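Local coordinates for flavoprotein (Thermotoga maritima, PDB 5V8S) that probably transfers electrons from an FMN cofactor to a di-iron centre in an oxidoreductase reaction, at residues A[26-37]-A[49-58]. The protein carries 1 engineered substitution. Sequence-based numbering, arbitrary orientation.
Sequences EIYVLRIDDDRI and GISYNAYLVK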
# COMPACT_ATOMS: atom_id res chain seq x y z
N GLU A 26 -11.83 -9.00 -44.08
CA GLU A 26 -10.56 -8.29 -43.95
C GLU A 26 -10.54 -7.59 -42.59
O GLU A 26 -11.30 -6.64 -42.37
CB GLU A 26 -10.47 -7.30 -45.10
CG GLU A 26 -9.12 -6.66 -45.31
CD GLU A 26 -9.11 -5.64 -46.46
OE1 GLU A 26 -9.99 -5.71 -47.34
OE2 GLU A 26 -8.22 -4.76 -46.47
N ILE A 27 -9.68 -8.05 -41.67
CA ILE A 27 -9.62 -7.52 -40.31
C ILE A 27 -8.18 -7.15 -40.00
O ILE A 27 -7.27 -7.94 -40.24
CB ILE A 27 -10.13 -8.54 -39.27
CG1 ILE A 27 -11.59 -8.89 -39.52
CG2 ILE A 27 -9.95 -8.01 -37.84
CD1 ILE A 27 -12.07 -10.07 -38.73
N TYR A 28 -7.99 -5.95 -39.45
CA TYR A 28 -6.71 -5.45 -38.98
C TYR A 28 -6.76 -5.29 -37.47
O TYR A 28 -7.80 -4.91 -36.91
CB TYR A 28 -6.39 -4.07 -39.57
CG TYR A 28 -6.24 -4.09 -41.07
CD1 TYR A 28 -7.36 -4.10 -41.90
CD2 TYR A 28 -4.99 -4.11 -41.67
CE1 TYR A 28 -7.23 -4.13 -43.27
CE2 TYR A 28 -4.86 -4.14 -43.05
CZ TYR A 28 -5.98 -4.15 -43.84
OH TYR A 28 -5.86 -4.19 -45.21
N VAL A 29 -5.64 -5.56 -36.82
CA VAL A 29 -5.42 -5.13 -35.44
C VAL A 29 -4.56 -3.88 -35.45
O VAL A 29 -3.62 -3.76 -36.25
CB VAL A 29 -4.78 -6.23 -34.56
CG1 VAL A 29 -3.41 -6.63 -35.11
CG2 VAL A 29 -4.71 -5.80 -33.09
N LEU A 30 -4.88 -2.96 -34.55
CA LEU A 30 -4.06 -1.81 -34.22
C LEU A 30 -3.74 -1.94 -32.74
O LEU A 30 -4.62 -1.77 -31.89
CB LEU A 30 -4.82 -0.51 -34.46
CG LEU A 30 -5.21 -0.27 -35.92
CD1 LEU A 30 -6.42 0.60 -35.99
CD2 LEU A 30 -4.06 0.38 -36.66
N ARG A 31 -2.49 -2.27 -32.42
CA ARG A 31 -2.06 -2.56 -31.06
C ARG A 31 -0.96 -1.60 -30.67
O ARG A 31 0.02 -1.43 -31.41
CB ARG A 31 -1.56 -4.02 -30.94
CG ARG A 31 -0.80 -4.33 -29.65
CD ARG A 31 -0.40 -5.80 -29.51
NE ARG A 31 0.82 -5.91 -28.72
CZ ARG A 31 1.51 -7.03 -28.54
NH1 ARG A 31 1.07 -8.17 -29.07
NH2 ARG A 31 2.64 -7.02 -27.85
N ILE A 32 -1.11 -0.96 -29.51
CA ILE A 32 -0.04 -0.14 -28.94
C ILE A 32 0.42 -0.78 -27.63
O ILE A 32 -0.40 -1.26 -26.84
CB ILE A 32 -0.45 1.34 -28.78
CG1 ILE A 32 0.78 2.17 -28.41
CG2 ILE A 32 -1.57 1.51 -27.75
CD1 ILE A 32 0.57 3.66 -28.49
N ASP A 33 1.73 -0.84 -27.45
CA ASP A 33 2.34 -1.46 -26.27
C ASP A 33 2.67 -0.37 -25.26
O ASP A 33 3.63 0.39 -25.45
CB ASP A 33 3.57 -2.26 -26.70
CG ASP A 33 3.22 -3.52 -27.45
OD1 ASP A 33 2.01 -3.78 -27.60
OD2 ASP A 33 4.13 -4.25 -27.88
N ASP A 34 1.89 -0.30 -24.17
CA ASP A 34 2.06 0.77 -23.17
C ASP A 34 3.17 0.35 -22.21
O ASP A 34 2.94 -0.41 -21.27
CB ASP A 34 0.75 1.02 -22.43
CG ASP A 34 0.80 2.27 -21.58
OD1 ASP A 34 1.90 2.82 -21.44
OD2 ASP A 34 -0.25 2.67 -21.05
N ASP A 35 4.37 0.85 -22.46
CA ASP A 35 5.49 0.66 -21.56
C ASP A 35 5.72 1.86 -20.65
O ASP A 35 6.75 1.92 -19.97
CB ASP A 35 6.77 0.29 -22.32
CG ASP A 35 7.20 1.36 -23.29
OD1 ASP A 35 6.47 2.34 -23.50
OD2 ASP A 35 8.30 1.21 -23.86
N ARG A 36 4.79 2.82 -20.62
CA ARG A 36 4.90 3.96 -19.72
C ARG A 36 4.15 3.71 -18.42
O ARG A 36 4.63 4.09 -17.34
CB ARG A 36 4.35 5.23 -20.38
CG ARG A 36 5.16 5.75 -21.57
CD ARG A 36 4.57 7.06 -22.13
NE ARG A 36 5.02 7.35 -23.49
CZ ARG A 36 4.48 8.28 -24.27
NH1 ARG A 36 3.46 9.02 -23.85
NH2 ARG A 36 4.96 8.47 -25.49
N ILE A 37 2.99 3.08 -18.50
CA ILE A 37 2.16 2.85 -17.33
C ILE A 37 2.91 1.97 -16.33
O ILE A 37 3.65 1.05 -16.72
CB ILE A 37 0.82 2.23 -17.77
CG1 ILE A 37 -0.17 2.15 -16.61
CG2 ILE A 37 1.04 0.83 -18.39
CD1 ILE A 37 -1.61 2.06 -17.07
N GLY A 49 3.90 -4.11 -18.30
CA GLY A 49 3.11 -3.34 -19.25
C GLY A 49 1.82 -4.03 -19.66
O GLY A 49 1.46 -5.13 -19.22
N ILE A 50 1.11 -3.35 -20.55
CA ILE A 50 -0.16 -3.81 -21.09
C ILE A 50 -0.32 -3.20 -22.47
O ILE A 50 0.14 -2.08 -22.72
CB ILE A 50 -1.33 -3.43 -20.15
CG1 ILE A 50 -2.61 -4.17 -20.57
CG2 ILE A 50 -1.51 -1.91 -20.10
CD1 ILE A 50 -3.83 -3.85 -19.68
N SER A 51 -0.95 -3.95 -23.37
CA SER A 51 -1.26 -3.40 -24.69
C SER A 51 -2.71 -2.95 -24.74
O SER A 51 -3.55 -3.40 -23.96
CB SER A 51 -0.98 -4.42 -25.80
OG SER A 51 -2.01 -5.41 -25.90
N TYR A 52 -2.99 -2.04 -25.67
CA TYR A 52 -4.36 -1.66 -26.03
C TYR A 52 -4.56 -2.08 -27.48
O TYR A 52 -3.78 -1.67 -28.36
CB TYR A 52 -4.66 -0.16 -25.83
CG TYR A 52 -4.17 0.32 -24.50
CD1 TYR A 52 -4.66 -0.23 -23.33
CD2 TYR A 52 -3.17 1.26 -24.42
CE1 TYR A 52 -4.17 0.15 -22.08
CE2 TYR A 52 -2.67 1.67 -23.17
CZ TYR A 52 -3.17 1.09 -22.00
OH TYR A 52 -2.68 1.44 -20.74
N ASN A 53 -5.59 -2.88 -27.73
CA ASN A 53 -5.82 -3.47 -29.04
C ASN A 53 -7.16 -3.00 -29.58
O ASN A 53 -8.19 -3.19 -28.93
CB ASN A 53 -5.91 -5.01 -28.98
CG ASN A 53 -4.70 -5.66 -28.30
OD1 ASN A 53 -3.60 -5.09 -28.23
ND2 ASN A 53 -4.90 -6.88 -27.82
N ALA A 54 -7.15 -2.38 -30.76
CA ALA A 54 -8.37 -2.03 -31.48
C ALA A 54 -8.35 -2.76 -32.81
O ALA A 54 -7.32 -3.26 -33.24
CB ALA A 54 -8.42 -0.52 -31.70
N TYR A 55 -9.51 -2.82 -33.46
CA TYR A 55 -9.64 -3.62 -34.68
C TYR A 55 -10.40 -2.83 -35.73
O TYR A 55 -11.30 -2.04 -35.41
CB TYR A 55 -10.37 -4.94 -34.41
CG TYR A 55 -9.63 -5.78 -33.39
CD1 TYR A 55 -9.86 -5.60 -32.03
CD2 TYR A 55 -8.67 -6.70 -33.77
CE1 TYR A 55 -9.16 -6.32 -31.07
CE2 TYR A 55 -7.97 -7.43 -32.83
CZ TYR A 55 -8.22 -7.25 -31.49
OH TYR A 55 -7.51 -8.00 -30.58
N LEU A 56 -10.07 -3.08 -37.00
CA LEU A 56 -10.79 -2.49 -38.12
C LEU A 56 -11.25 -3.61 -39.05
O LEU A 56 -10.43 -4.42 -39.50
CB LEU A 56 -9.92 -1.50 -38.90
CG LEU A 56 -10.64 -0.83 -40.08
CD1 LEU A 56 -11.60 0.24 -39.57
CD2 LEU A 56 -9.65 -0.24 -41.07
N VAL A 57 -12.55 -3.64 -39.34
CA VAL A 57 -13.13 -4.62 -40.25
C VAL A 57 -13.54 -3.88 -41.51
O VAL A 57 -14.40 -3.00 -41.45
CB VAL A 57 -14.34 -5.35 -39.64
CG1 VAL A 57 -14.71 -6.56 -40.50
CG2 VAL A 57 -14.05 -5.78 -38.20
N LYS A 58 -12.92 -4.21 -42.64
CA LYS A 58 -13.21 -3.56 -43.90
C LYS A 58 -14.12 -4.47 -44.70
O LYS A 58 -13.74 -5.59 -45.06
CB LYS A 58 -11.92 -3.25 -44.67
CG LYS A 58 -11.00 -2.32 -43.88
CD LYS A 58 -9.79 -1.86 -44.70
CE LYS A 58 -10.12 -0.67 -45.59
NZ LYS A 58 -8.90 -0.18 -46.34
O HOH W 1 -13.80 -8.03 -46.16
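A chi1 of -170° carries the carboxylate of Asp34 away from its own amide nitrogen, and with the ring of Tyr52 swung beside its backbone N (chi1 -47°), the carboxylate of Asp34 and the phenol of Tyr52 meet across two antiparallel strands. Tyr52 OH donates to the anti lone pair of Asp34 OD2 at 2.7 Å, the carboxylate arriving at the ring edge with its plane 60° from that of the ring. The other oxygen, Asp34 OD1, closes an Asx turn by accepting from the backbone N of Arg36 and also takes the N of Ile37, and Tyr73 adds a third partner, so this buried carboxylate is held at both oxygens. Ile32 CG2 packs against the same ring edge, 3.7 Å from Tyr52 CD2.

On the opposite face of the pair, the extended Arg31 lies alongside Asn53, its CG 3.2 Å from Asn53 OD1. That oxygen accepts from Ser51 OG at 2.8 Å, while Arg31 grips Asp33 side-on, Arg31 NE to Asp33 OD1 at 2.7 Å. Near the di-iron site, Ser51 O is hydrogen-bonded to the pocket residue His240, which Ile50 also touches. Farther along the Arg31 face Val29 CG2 touches Tyr55 CE2 at 3.7 Å. Straight backbone bonds in both directions join Leu30 and Ala54 at the middle of the ladder.

Strand 16-22 flanks 26-34 in the mixed sheet of this metallo-beta-lactamase-like domain, and strand 62-66 lies beyond 50-58. Helix 74-82 packs over Leu30 and Ala54, whereas strand 175-179 of the second sheet meets Ile27 and Val57.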